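Local coordinates for 3-HSA hydroxylase, oxygenase (Rhodococcus sp., PDB 2RFQ) that catalyses the FMNH2-dependent ortho-hydroxylation of the secosteroid phenol 3-HSA to the catechol 3,4-DHSA during cholesterol breakdown, working with a separate reductase component, at the interface of chains A and B. Sequence-based numbering; all coordinates share one arbitrary frame. Chains: chain A/B, 3-HSA hydroxylase, oxygenase.

The interface of chains A and B. Residues chain A 295-296, 299-300, 325; chain B 288, 291-292, 295.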
loop_
_atom_site.group_PDB
_atom_site.type_symbol
_atom_site.label_atom_id
_atom_site.label_comp_id
_atom_site.label_asym_id
_atom_site.label_seq_id
_atom_site.Cartn_x
_atom_site.Cartn_y
_atom_site.Cartn_z
ATOM N N ARG A 295 4.639 2.341 20.231
ATOM C CA ARG A 295 3.503 2.386 21.175
ATOM C C ARG A 295 2.904 1.013 21.375
ATOM O O ARG A 295 2.652 0.613 22.504
ATOM C CB ARG A 295 2.435 3.343 20.685
ATOM C CG ARG A 295 2.771 4.810 20.950
ATOM C CD ARG A 295 1.581 5.657 20.548
ATOM N NE ARG A 295 1.882 7.093 20.551
ATOM C CZ ARG A 295 1.775 7.869 21.632
ATOM N NH1 ARG A 295 1.350 7.376 22.800
ATOM N NH2 ARG A 295 2.094 9.156 21.558
ATOM N N GLN A 296 2.707 0.276 20.280
ATOM C CA GLN A 296 2.139 -1.083 20.423
ATOM C C GLN A 296 3.137 -2.074 21.015
ATOM O O GLN A 296 2.794 -2.866 21.918
ATOM C CB GLN A 296 1.637 -1.582 19.071
ATOM C CG GLN A 296 0.494 -0.707 18.570
ATOM C CD GLN A 296 -0.186 -1.273 17.348
ATOM O OE1 GLN A 296 0.463 -1.536 16.323
ATOM N NE2 GLN A 296 -1.514 -1.477 17.450
ATOM N N GLY A 299 3.682 -1.061 24.516
ATOM C CA GLY A 299 2.355 -1.099 25.170
ATOM C C GLY A 299 1.914 -2.490 25.583
ATOM O O GLY A 299 1.436 -2.695 26.719
ATOM N N ASN A 300 2.025 -3.445 24.664
ATOM C CA ASN A 300 1.631 -4.807 24.984
ATOM C C ASN A 300 2.529 -5.393 26.081
ATOM O O ASN A 300 2.050 -6.081 26.968
ATOM C CB ASN A 300 1.653 -5.679 23.725
ATOM C CG ASN A 300 0.571 -5.313 22.739
ATOM O OD1 ASN A 300 0.816 -5.302 21.504
ATOM N ND2 ASN A 300 -0.634 -5.047 23.235
ATOM N N ASP A 325 0.847 -7.348 17.004
ATOM C CA ASP A 325 1.419 -6.012 16.910
ATOM C C ASP A 325 2.928 -6.034 16.784
ATOM O O ASP A 325 3.523 -5.085 16.269
ATOM C CB ASP A 325 1.000 -5.199 18.140
ATOM C CG ASP A 325 -0.513 -4.904 18.171
ATOM O OD1 ASP A 325 -1.181 -4.962 17.105
ATOM O OD2 ASP A 325 -1.011 -4.615 19.276
ATOM N N SER B 288 -5.093 -4.400 14.401
ATOM C CA SER B 288 -3.844 -3.758 14.834
ATOM C C SER B 288 -3.833 -2.279 14.465
ATOM O O SER B 288 -3.451 -1.422 15.281
ATOM C CB SER B 288 -2.613 -4.469 14.236
ATOM O OG SER B 288 -1.429 -3.808 14.662
ATOM N N ASP B 291 -6.235 -0.226 16.588
ATOM C CA ASP B 291 -5.612 -0.008 17.898
ATOM C C ASP B 291 -4.494 1.052 17.843
ATOM O O ASP B 291 -4.391 1.909 18.743
ATOM C CB ASP B 291 -5.032 -1.316 18.426
ATOM C CG ASP B 291 -4.334 -1.123 19.749
ATOM O OD1 ASP B 291 -5.055 -1.014 20.785
ATOM O OD2 ASP B 291 -3.085 -1.074 19.759
ATOM N N ALA B 292 -3.663 1.012 16.794
ATOM C CA ALA B 292 -2.612 2.022 16.616
ATOM C C ALA B 292 -3.208 3.423 16.510
ATOM O O ALA B 292 -2.710 4.366 17.137
ATOM C CB ALA B 292 -1.777 1.709 15.378
ATOM N N ARG B 295 -4.360 4.430 20.002
ATOM C CA ARG B 295 -3.230 4.732 20.897
ATOM C C ARG B 295 -2.623 6.101 20.635
ATOM O O ARG B 295 -2.338 6.834 21.581
ATOM C CB ARG B 295 -2.140 3.685 20.754
ATOM C CG ARG B 295 -2.527 2.357 21.373
ATOM C CD ARG B 295 -1.331 1.402 21.331
ATOM N NE ARG B 295 -1.657 0.068 21.862
ATOM C CZ ARG B 295 -1.429 -0.315 23.122
ATOM N NH1 ARG B 295 -0.906 0.521 24.014
ATOM N NH2 ARG B 295 -1.740 -1.552 23.504
HETATM O O HOH W 1 -2.353 -3.900 21.563
#
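The side-chain amide of A:Gln296 meets chain B with its nitrogen, which gives hydrogen bonds to two acceptors. NE2 of A:Gln296 donates almost straight (169° at H) to the carboxylate oxygen OD2 of B:Asp291, 2.8 Å away, using that oxygen's anti lone pair, with amide and carboxylate nearly coplanar. The second bond, from NE2 of A:Gln296 to the backbone O of B:Ser288 at 2.9 Å, is more bent and leaves the amide plane. A chi1 of 179°, turning OG of B:Ser288 away from its backbone N, carries this hydroxyl to the carboxylate OD1 of A:Asp325 (2.7 Å), where it donates on the anti side but well out of plane. The methyl CB of B:Ala292 packs 3.9 Å from the amide carbon CD of A:Gln296.

B:Asp291 is steadied from its own chain: the guanidinium NE of B:Arg295 forms a salt bridge to OD2 of B:Asp291 on its syn side, 2.8 Å long, so OD2 accepts from both chains. The extended B:Arg295 side chain crosses A:Gln296, whose CA sits toward the rim of one guanidinium face, the amide turned steeply (70°) to it. A water joins NH2 of B:Arg295, ND2 of A:Asn300 and OD2 of A:Asp325, and weakly B:Asp291. OD2 of A:Asp325 and OD2 of B:Asp291 are 4.1 Å apart; water and arginine probably offset their like charges.

All but A:Asp325, on helix 316-344, belong to helix 277-309 of either chain, paired about a two-fold axis in the homotetramer's C-terminal, acyl-CoA dehydrogenase-like helical region.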